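Long-range contacts in glucokinase (Streptomyces griseus, PDB 3VGM), which probably catalyses the ATP-dependent phosphorylation of D-glucose to glucose 6-phosphate, as a glucokinase of the ROK family: residues A[2-7]-A[57-62]; A[155-160]-A[174-179]; A[182-187]-A[231-236]. All coordinates share one frame; numbering follows the deposited sequence.

Interaction 1: A[2-7]-A[57-62]; sequences GLTIGV and VEAVGI
Ile5 and Val60 stand opposite each other in adjacent parallel strands, and the backbone bonds set the pattern. Ile5 N donates to Ala59 O at 2.9 Å, and Ile5 O accepts from Gly61 N at 2.8 Å, so one residue is held by both neighbours of its partner, the signature of parallel pairing. Val7 N continues the series to Gly61 O (2.8 Å), though that bond is bent to 139°. At the other end the register slips: Leu3 O takes Glu58 N rather than Ala59 N, consistent with a beta bulge, and Ala59 N is left buried without a partner.

Ile5, Val7, Val60 and Ile62 share one face of the sheet, where apolar contacts gather; Val57 also reaches Ile5. Ile5 CG1 lies beside the backbone N (chi1 -80°), which brings it to within 3.7 Å of Val57 CG1, the two side chains crossing near a right angle; Val7 CG2 meets Val60 CG1 at 4.0 Å. Cutting Ile5 back to an alanine would probably leave a gap beside both methyls of Val57.

The pair joins the middle strand of the N-terminal sheet of this actin-like ATPase fold to its neighbour. Strand 13-19 flanks 2-7 and strand 100-104 flanks 57-62, while helix 37-52 packs on Ile5, Val7 and Val57.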
loop_
_atom_site.group_PDB
_atom_site.type_symbol
_atom_site.label_atom_id
_atom_site.label_comp_id
_atom_site.label_asym_id
_atom_site.label_seq_id
_atom_site.Cartn_x
_atom_site.Cartn_y
_atom_site.Cartn_z
ATOM N N GLY A 2 -34.635 -36.908 -7.537
ATOM C CA GLY A 2 -35.953 -36.311 -7.197
ATOM C C GLY A 2 -35.765 -34.832 -6.886
ATOM O O GLY A 2 -34.677 -34.280 -7.082
ATOM N N LEU A 3 -36.825 -34.213 -6.369
ATOM C CA LEU A 3 -36.854 -32.790 -6.033
ATOM C C LEU A 3 -36.214 -32.503 -4.685
ATOM O O LEU A 3 -36.355 -33.291 -3.736
ATOM C CB LEU A 3 -38.302 -32.306 -5.987
ATOM C CG LEU A 3 -39.110 -32.522 -7.268
ATOM C CD1 LEU A 3 -40.554 -32.065 -7.018
ATOM C CD2 LEU A 3 -38.500 -31.763 -8.455
ATOM N N THR A 4 -35.487 -31.388 -4.607
ATOM C CA THR A 4 -34.947 -30.929 -3.342
ATOM C C THR A 4 -35.293 -29.453 -3.164
ATOM O O THR A 4 -35.748 -28.803 -4.107
ATOM C CB THR A 4 -33.406 -31.112 -3.274
ATOM O OG1 THR A 4 -32.808 -30.418 -4.372
ATOM C CG2 THR A 4 -33.040 -32.601 -3.374
ATOM N N ILE A 5 -35.092 -28.933 -1.956
ATOM C CA ILE A 5 -35.298 -27.523 -1.696
ATOM C C ILE A 5 -33.952 -26.827 -1.475
ATOM O O ILE A 5 -33.093 -27.377 -0.808
ATOM C CB ILE A 5 -36.235 -27.323 -0.489
ATOM C CG1 ILE A 5 -37.685 -27.503 -0.969
ATOM C CG2 ILE A 5 -36.042 -25.936 0.158
ATOM C CD1 ILE A 5 -38.717 -27.304 0.093
ATOM N N GLY A 6 -33.775 -25.634 -2.044
ATOM C CA GLY A 6 -32.626 -24.800 -1.720
ATOM C C GLY A 6 -33.099 -23.621 -0.898
ATOM O O GLY A 6 -34.208 -23.109 -1.100
ATOM N N VAL A 7 -32.261 -23.195 0.045
ATOM C CA VAL A 7 -32.576 -22.052 0.897
ATOM C C VAL A 7 -31.461 -21.035 0.752
ATOM O O VAL A 7 -30.283 -21.395 0.806
ATOM C CB VAL A 7 -32.741 -22.459 2.413
ATOM C CG1 VAL A 7 -33.066 -21.239 3.289
ATOM C CG2 VAL A 7 -33.831 -23.501 2.569
ATOM N N VAL A 57 -40.556 -33.538 -1.723
ATOM C CA VAL A 57 -39.186 -33.035 -1.493
ATOM C C VAL A 57 -38.349 -34.079 -0.738
ATOM O O VAL A 57 -38.806 -34.641 0.272
ATOM C CB VAL A 57 -39.205 -31.670 -0.758
ATOM C CG1 VAL A 57 -37.792 -31.200 -0.419
ATOM C CG2 VAL A 57 -39.917 -30.591 -1.643
ATOM N N GLU A 58 -37.136 -34.329 -1.234
ATOM C CA GLU A 58 -36.254 -35.374 -0.671
ATOM C C GLU A 58 -35.159 -34.883 0.261
ATOM O O GLU A 58 -34.679 -35.649 1.089
ATOM C CB GLU A 58 -35.638 -36.215 -1.788
ATOM C CG GLU A 58 -36.695 -36.996 -2.575
ATOM C CD GLU A 58 -36.103 -37.919 -3.626
ATOM O OE1 GLU A 58 -36.896 -38.576 -4.329
ATOM O OE2 GLU A 58 -34.857 -37.978 -3.760
ATOM N N ALA A 59 -34.735 -33.629 0.108
ATOM C CA ALA A 59 -33.636 -33.084 0.910
ATOM C C ALA A 59 -33.689 -31.558 0.869
ATOM O O ALA A 59 -34.387 -30.975 0.015
ATOM C CB ALA A 59 -32.271 -33.601 0.417
ATOM N N VAL A 60 -32.989 -30.930 1.804
ATOM C CA VAL A 60 -32.912 -29.465 1.896
ATOM C C VAL A 60 -31.432 -29.029 1.894
ATOM O O VAL A 60 -30.610 -29.575 2.657
ATOM C CB VAL A 60 -33.607 -28.943 3.184
ATOM C CG1 VAL A 60 -33.492 -27.434 3.286
ATOM C CG2 VAL A 60 -35.102 -29.348 3.223
ATOM N N GLY A 61 -31.087 -28.072 1.025
ATOM C CA GLY A 61 -29.749 -27.493 1.051
ATOM C C GLY A 61 -29.883 -26.042 1.471
ATOM O O GLY A 61 -30.731 -25.321 0.935
ATOM N N ILE A 62 -29.033 -25.614 2.403
ATOM C CA ILE A 62 -29.061 -24.266 2.941
ATOM C C ILE A 62 -27.720 -23.568 2.640
ATOM O O ILE A 62 -26.642 -24.066 3.027
ATOM C CB ILE A 62 -29.303 -24.250 4.469
ATOM C CG1 ILE A 62 -30.574 -25.026 4.835
ATOM C CG2 ILE A 62 -29.351 -22.779 5.003
ATOM C CD1 ILE A 62 -30.769 -25.164 6.353
#

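Interaction 2: A[155-160]-A[174-179]. With ZN (zinc ion), chain C; BGC (beta-D-glucopyranose), chain B.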
loop_
_atom_site.group_PDB
_atom_site.type_symbol
_atom_site.label_atom_id
_atom_site.label_comp_id
_atom_site.label_asym_id
_atom_site.label_seq_id
_atom_site.Cartn_x
_atom_site.Cartn_y
_atom_site.Cartn_z
ATOM N N PHE A 155 -12.583 -15.722 -0.713
ATOM C CA PHE A 155 -11.940 -14.702 -1.566
ATOM C C PHE A 155 -12.081 -13.282 -1.037
ATOM O O PHE A 155 -11.209 -12.450 -1.274
ATOM C CB PHE A 155 -12.559 -14.740 -2.968
ATOM C CG PHE A 155 -12.338 -16.048 -3.692
ATOM C CD1 PHE A 155 -11.150 -16.729 -3.589
ATOM C CD2 PHE A 155 -13.310 -16.576 -4.502
ATOM C CE1 PHE A 155 -10.936 -17.949 -4.282
ATOM C CE2 PHE A 155 -13.099 -17.800 -5.213
ATOM C CZ PHE A 155 -11.912 -18.474 -5.092
ATOM N N GLY A 156 -13.193 -12.998 -0.367
ATOM C CA GLY A 156 -13.408 -11.658 0.141
ATOM C C GLY A 156 -12.377 -11.235 1.163
ATOM O O GLY A 156 -12.204 -10.045 1.379
ATOM N N HIS A 157 -11.689 -12.198 1.787
ATOM C CA HIS A 157 -10.782 -11.873 2.883
ATOM C C HIS A 157 -9.315 -12.146 2.602
ATOM O O HIS A 157 -8.498 -12.226 3.535
ATOM C CB HIS A 157 -11.310 -12.516 4.184
ATOM C CG HIS A 157 -12.753 -12.169 4.424
ATOM N ND1 HIS A 157 -13.143 -10.899 4.795
ATOM C CD2 HIS A 157 -13.897 -12.874 4.219
ATOM C CE1 HIS A 157 -14.465 -10.849 4.882
ATOM N NE2 HIS A 157 -14.950 -12.029 4.511
ATOM N N ILE A 158 -8.961 -12.244 1.323
ATOM C CA ILE A 158 -7.527 -12.169 0.986
ATOM C C ILE A 158 -7.083 -10.698 1.093
ATOM O O ILE A 158 -7.848 -9.781 0.751
ATOM C CB ILE A 158 -7.224 -12.727 -0.426
ATOM C CG1 ILE A 158 -7.938 -11.921 -1.502
ATOM C CG2 ILE A 158 -7.630 -14.206 -0.512
ATOM C CD1 ILE A 158 -7.546 -12.291 -2.960
ATOM N N ARG A 159 -5.861 -10.474 1.583
ATOM C CA ARG A 159 -5.384 -9.122 1.810
ATOM C C ARG A 159 -4.867 -8.529 0.503
ATOM O O ARG A 159 -3.859 -8.956 -0.009
ATOM C CB ARG A 159 -4.259 -9.100 2.853
ATOM C CG ARG A 159 -3.896 -7.663 3.254
ATOM C CD ARG A 159 -2.771 -7.640 4.312
ATOM N NE ARG A 159 -1.512 -8.024 3.688
ATOM C CZ ARG A 159 -0.332 -8.023 4.306
ATOM N NH1 ARG A 159 -0.234 -7.624 5.569
ATOM N NH2 ARG A 159 0.752 -8.395 3.644
ATOM N N VAL A 160 -5.540 -7.516 -0.013
ATOM C CA VAL A 160 -5.059 -6.858 -1.224
ATOM C C VAL A 160 -4.363 -5.549 -0.909
ATOM O O VAL A 160 -3.589 -5.058 -1.738
ATOM C CB VAL A 160 -6.190 -6.652 -2.286
ATOM C CG1 VAL A 160 -6.686 -8.012 -2.755
ATOM C CG2 VAL A 160 -7.351 -5.745 -1.766
ATOM N N CYS A 174 -8.765 -6.440 3.326
ATOM C CA CYS A 174 -9.471 -7.486 2.557
ATOM C C CYS A 174 -10.036 -7.016 1.213
ATOM O O CYS A 174 -10.556 -5.889 1.080
ATOM C CB CYS A 174 -10.634 -8.031 3.412
ATOM S SG CYS A 174 -10.003 -8.792 4.923
ATOM N N TRP A 175 -10.004 -7.917 0.229
ATOM C CA TRP A 175 -10.527 -7.628 -1.120
ATOM C C TRP A 175 -11.975 -7.111 -1.049
ATOM O O TRP A 175 -12.348 -6.208 -1.777
ATOM C CB TRP A 175 -10.462 -8.905 -1.962
ATOM C CG TRP A 175 -10.620 -8.708 -3.436
ATOM C CD1 TRP A 175 -10.450 -7.551 -4.159
ATOM C CD2 TRP A 175 -10.952 -9.729 -4.375
ATOM N NE1 TRP A 175 -10.686 -7.792 -5.505
ATOM C CE2 TRP A 175 -10.995 -9.125 -5.655
ATOM C CE3 TRP A 175 -11.201 -11.120 -4.255
ATOM C CZ2 TRP A 175 -11.282 -9.847 -6.813
ATOM C CZ3 TRP A 175 -11.516 -11.841 -5.415
ATOM C CH2 TRP A 175 -11.517 -11.202 -6.685
ATOM N N GLU A 176 -12.756 -7.644 -0.110
ATOM C CA GLU A 176 -14.149 -7.240 0.075
ATOM C C GLU A 176 -14.290 -5.751 0.424
ATOM O O GLU A 176 -15.287 -5.139 0.072
ATOM C CB GLU A 176 -14.753 -8.092 1.214
ATOM C CG GLU A 176 -16.118 -7.650 1.702
ATOM C CD GLU A 176 -16.729 -8.707 2.617
ATOM O OE1 GLU A 176 -17.051 -9.793 2.102
ATOM O OE2 GLU A 176 -16.841 -8.453 3.826
ATOM N N GLN A 177 -13.268 -5.153 1.055
ATOM C CA GLN A 177 -13.303 -3.730 1.369
ATOM C C GLN A 177 -13.101 -2.836 0.140
ATOM O O GLN A 177 -13.334 -1.641 0.232
ATOM C CB GLN A 177 -12.245 -3.369 2.427
ATOM C CG GLN A 177 -12.586 -3.964 3.828
ATOM C CD GLN A 177 -14.013 -3.648 4.256
ATOM O OE1 GLN A 177 -14.417 -2.482 4.240
ATOM N NE2 GLN A 177 -14.793 -4.690 4.666
ATOM N N TYR A 178 -12.701 -3.423 -0.985
ATOM C CA TYR A 178 -12.353 -2.658 -2.187
ATOM C C TYR A 178 -13.165 -3.041 -3.427
ATOM O O TYR A 178 -13.223 -2.263 -4.385
ATOM C CB TYR A 178 -10.835 -2.818 -2.499
ATOM C CG TYR A 178 -10.020 -2.341 -1.345
ATOM C CD1 TYR A 178 -9.510 -3.261 -0.428
ATOM C CD2 TYR A 178 -9.860 -0.964 -1.094
ATOM C CE1 TYR A 178 -8.813 -2.848 0.674
ATOM C CE2 TYR A 178 -9.166 -0.532 0.041
ATOM C CZ TYR A 178 -8.643 -1.485 0.910
ATOM O OH TYR A 178 -7.943 -1.059 2.046
ATOM N N ALA A 179 -13.773 -4.233 -3.439
ATOM C CA ALA A 179 -14.429 -4.701 -4.678
ATOM C C ALA A 179 -15.892 -5.127 -4.481
ATOM O O ALA A 179 -16.518 -5.657 -5.393
ATOM C CB ALA A 179 -13.574 -5.830 -5.372
HETATM ZN ZN ZN C . -12.032 -9.473 5.775
HETATM C C2 BGC B . -18.173 -14.003 3.815
HETATM C C3 BGC B . -18.368 -15.179 2.859
HETATM C C4 BGC B . -19.574 -14.977 1.935
HETATM C C5 BGC B . -19.551 -13.571 1.306
HETATM C C6 BGC B . -20.808 -13.300 0.467
HETATM C C1 BGC B . -18.165 -12.716 2.960
HETATM O O1 BGC B . -18.004 -11.599 3.765
HETATM O O2 BGC B . -16.942 -14.129 4.531
HETATM O O3 BGC B . -18.469 -16.395 3.561
HETATM O O4 BGC B . -19.571 -15.973 0.911
HETATM O O5 BGC B . -19.452 -12.597 2.348
HETATM O O6 BGC B . -21.950 -13.379 1.311
#
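The O1 hydroxyl of the bound beta-D-glucopyranose is gripped from both segments: it donates to Glu176 OE1 at 2.6 Å and accepts from His157 NE2 at 3.2 Å. NE2 also reaches the sugar's O2 (2.9 Å), while ND1, across the same ring, binds zinc at 2.1 Å. Cys174 SG binds that zinc at 2.3 Å, lying at the edge of the imidazole near its plane, and Cys167 and Cys169 complete the site. The metal thus fixes the rotation of a sugar-binding histidine, with Glu154 and His157 forming the ExGH motif of ROK kinases; Glu154 holds the sugar as well.

Two backbone bonds clamp the segments behind the site, Glu176 N to Gly156 O (2.9 Å) and Trp175 N to Ile158 O, the latter nearly end-on to its carbonyl. A chi1 of -165° swings the indole of Trp175 away from its own N, turning the ring edge to Phe155, CE3 3.3 Å from Phe155 O. Val160 CG2 presses against Tyr178 CD1 at 3.6 Å.

Across the subunit interface, Asp246 of a second subunit bonds Arg159 N. Leu134 and Ile128, from strands 134-140 and 125-130, pack on Trp175, and helix 227-251 contributes Leu247 and the carbonyl of Trp239, which accepts from Trp175 NE1.

Interaction 3: A[182-187]-A[231-236]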
loop_
_atom_site.group_PDB
_atom_site.type_symbol
_atom_site.label_atom_id
_atom_site.label_comp_id
_atom_site.label_asym_id
_atom_site.label_seq_id
_atom_site.Cartn_x
_atom_site.Cartn_y
_atom_site.Cartn_z
ATOM N N ARG A 182 -20.303 -2.425 -0.916
ATOM C CA ARG A 182 -19.980 -1.417 0.107
ATOM C C ARG A 182 -18.802 -0.514 -0.309
ATOM O O ARG A 182 -18.805 0.696 -0.021
ATOM C CB ARG A 182 -19.688 -2.071 1.455
ATOM C CG ARG A 182 -20.939 -2.819 2.070
ATOM C CD ARG A 182 -20.696 -3.113 3.582
ATOM N NE ARG A 182 -21.185 -4.426 4.044
ATOM C CZ ARG A 182 -20.552 -5.603 3.881
ATOM N NH1 ARG A 182 -19.379 -5.697 3.232
ATOM N NH2 ARG A 182 -21.112 -6.718 4.357
ATOM N N ALA A 183 -17.825 -1.082 -1.011
ATOM C CA ALA A 183 -16.740 -0.258 -1.576
ATOM C C ALA A 183 -17.270 0.678 -2.649
ATOM O O ALA A 183 -16.869 1.849 -2.717
ATOM C CB ALA A 183 -15.612 -1.153 -2.164
ATOM N N LEU A 184 -18.144 0.161 -3.518
ATOM C CA LEU A 184 -18.749 1.015 -4.548
ATOM C C LEU A 184 -19.348 2.286 -3.928
ATOM O O LEU A 184 -19.121 3.401 -4.420
ATOM C CB LEU A 184 -19.841 0.237 -5.321
ATOM C CG LEU A 184 -20.514 0.993 -6.481
ATOM C CD1 LEU A 184 -19.523 1.204 -7.634
ATOM C CD2 LEU A 184 -21.752 0.196 -6.948
ATOM N N VAL A 185 -20.102 2.104 -2.836
ATOM C CA VAL A 185 -20.759 3.218 -2.143
ATOM C C VAL A 185 -19.719 4.174 -1.547
ATOM O O VAL A 185 -19.849 5.399 -1.653
ATOM C CB VAL A 185 -21.765 2.684 -1.092
ATOM C CG1 VAL A 185 -22.254 3.791 -0.147
ATOM C CG2 VAL A 185 -22.977 1.987 -1.811
ATOM N N ARG A 186 -18.642 3.635 -0.984
ATOM C CA ARG A 186 -17.577 4.500 -0.463
ATOM C C ARG A 186 -16.972 5.357 -1.589
ATOM O O ARG A 186 -16.814 6.569 -1.431
ATOM C CB ARG A 186 -16.468 3.683 0.229
ATOM C CG ARG A 186 -15.357 4.589 0.768
ATOM C CD ARG A 186 -14.301 3.798 1.576
ATOM N NE ARG A 186 -13.433 2.983 0.720
ATOM C CZ ARG A 186 -13.537 1.663 0.531
ATOM N NH1 ARG A 186 -12.653 1.052 -0.254
ATOM N NH2 ARG A 186 -14.486 0.949 1.123
ATOM N N TYR A 187 -16.670 4.739 -2.739
ATOM C CA TYR A 187 -16.072 5.518 -3.833
ATOM C C TYR A 187 -17.006 6.633 -4.288
ATOM O O TYR A 187 -16.569 7.757 -4.516
ATOM C CB TYR A 187 -15.728 4.618 -5.035
ATOM C CG TYR A 187 -14.820 3.443 -4.683
ATOM C CD1 TYR A 187 -13.747 3.605 -3.785
ATOM C CD2 TYR A 187 -15.023 2.190 -5.268
ATOM C CE1 TYR A 187 -12.918 2.518 -3.454
ATOM C CE2 TYR A 187 -14.183 1.092 -4.950
ATOM C CZ TYR A 187 -13.139 1.293 -4.032
ATOM O OH TYR A 187 -12.329 0.248 -3.681
ATOM N N ASP A 231 -17.361 6.665 -12.651
ATOM C CA ASP A 231 -16.006 6.616 -12.146
ATOM C C ASP A 231 -15.928 5.667 -10.948
ATOM O O ASP A 231 -14.878 5.062 -10.711
ATOM C CB ASP A 231 -15.514 8.014 -11.767
ATOM C CG ASP A 231 -15.194 8.911 -13.010
ATOM O OD1 ASP A 231 -14.928 10.136 -12.819
ATOM O OD2 ASP A 231 -15.204 8.394 -14.160
ATOM N N SER A 232 -17.031 5.557 -10.198
ATOM C CA SER A 232 -17.068 4.687 -9.015
ATOM C C SER A 232 -17.024 3.223 -9.441
ATOM O O SER A 232 -16.283 2.421 -8.858
ATOM C CB SER A 232 -18.295 4.975 -8.137
ATOM O OG SER A 232 -18.205 6.319 -7.642
ATOM N N PHE A 233 -17.793 2.881 -10.485
ATOM C CA PHE A 233 -17.698 1.531 -11.053
ATOM C C PHE A 233 -16.317 1.242 -11.595
ATOM O O PHE A 233 -15.821 0.128 -11.437
ATOM C CB PHE A 233 -18.760 1.289 -12.146
ATOM C CG PHE A 233 -20.077 0.858 -11.609
ATOM C CD1 PHE A 233 -20.250 -0.429 -11.130
ATOM C CD2 PHE A 233 -21.161 1.743 -11.583
ATOM C CE1 PHE A 233 -21.468 -0.841 -10.635
ATOM C CE2 PHE A 233 -22.401 1.347 -11.079
ATOM C CZ PHE A 233 -22.556 0.055 -10.598
ATOM N N ARG A 234 -15.687 2.228 -12.224
ATOM C CA ARG A 234 -14.343 2.030 -12.749
ATOM C C ARG A 234 -13.316 1.788 -11.656
ATOM O O ARG A 234 -12.417 0.955 -11.809
ATOM C CB ARG A 234 -13.936 3.200 -13.645
ATOM C CG ARG A 234 -14.664 3.144 -14.978
ATOM C CD ARG A 234 -14.320 4.341 -15.807
ATOM N NE ARG A 234 -15.097 4.379 -17.041
ATOM C CZ ARG A 234 -15.249 5.475 -17.784
ATOM N NH1 ARG A 234 -14.690 6.625 -17.399
ATOM N NH2 ARG A 234 -15.972 5.423 -18.897
ATOM N N GLU A 235 -13.450 2.512 -10.547
ATOM C CA GLU A 235 -12.577 2.303 -9.413
ATOM C C GLU A 235 -12.748 0.889 -8.843
ATOM O O GLU A 235 -11.751 0.183 -8.572
ATOM C CB GLU A 235 -12.850 3.379 -8.347
ATOM C CG GLU A 235 -11.896 3.303 -7.159
ATOM C CD GLU A 235 -11.790 4.648 -6.409
ATOM O OE1 GLU A 235 -12.461 5.644 -6.788
ATOM O OE2 GLU A 235 -11.018 4.698 -5.442
ATOM N N LEU A 236 -13.999 0.455 -8.694
ATOM C CA LEU A 236 -14.281 -0.913 -8.197
ATOM C C LEU A 236 -13.697 -1.939 -9.183
ATOM O O LEU A 236 -13.070 -2.940 -8.782
ATOM C CB LEU A 236 -15.801 -1.132 -8.019
ATOM C CG LEU A 236 -16.211 -2.530 -7.524
ATOM C CD1 LEU A 236 -17.422 -2.473 -6.629
ATOM C CD2 LEU A 236 -16.456 -3.510 -8.701
#
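Tyr187 lays its ring flat against the side chain of Glu235, whose CG sits 3.6 Å from the ring centroid, almost straight above it, a CH-pi contact. The carboxylate continues the overlap: its plane is only 12° from that of the ring, so the two flat groups stack, with Glu235 OE2 3.4 Å from Tyr187 CD1. On the opposite face the ring has the carbonyl of Ala183, a turn earlier in its own helix, offset toward the rim. Beyond the overlap the hydroxyl bonds to Tyr178 O, which anchors the far end of the ring. The carboxylate is held too: Glu235 OE1 forms salt bridges with Arg191 and with Arg279 of a fourth subunit, and these two positive charges are likely to keep it ionised.

A second pairing is purely apolar. Leu184 carries its CG anti to the backbone N (chi1 -177°), which sends its branches between the helices: CD1 lies over the centre of one face of Phe233, 4.0 Å from the centroid, while CD2 touches Phe233 CZ at 3.7 Å. Leu184 CB meanwhile rests on Leu236 CD1 at 3.9 Å, so one leucine spans two residues a turn apart, Phe233 and Leu236. Between these two pairings sits Ser232, small enough to let its CA come within 5.3 Å of Tyr187 CA; its OG is turned back to Val228 O of its own helix.

The segment axes approach to 8.7 Å and cross at 132°, a steeply inclined helix-helix packing. Segment 182-187 belongs to helix 181-194 and segment 231-236 to the long helix 227-251; Phe233 is further enclosed by helices 215-223 and 267-280, and helix 215-223 also reaches Val185 through Ile218.

How the interactions relate
From the N terminus the contacts follow in series, with no crossing or nesting. Interaction 1 closes first, joining 2-7 to 57-62 around a loop that holds strands 13-19 and 25-32 and helix 37-52. Interaction 2 then closes the short zinc-binding loop, with Cys167 and Cys169 between its segments, and interaction 3 spans the helical stretch before 231-236. Interactions 1 and 2 lie on opposite sides of the chain's centre, about 32 Å apart between centres, whereas 2 and 3 touch: the short helix 176-179 is followed by helix 181-194, and Gln177 O probably accepts a hydrogen bond from Arg186 NH1. The zinc and glucose site is thereby tied to the helical packing.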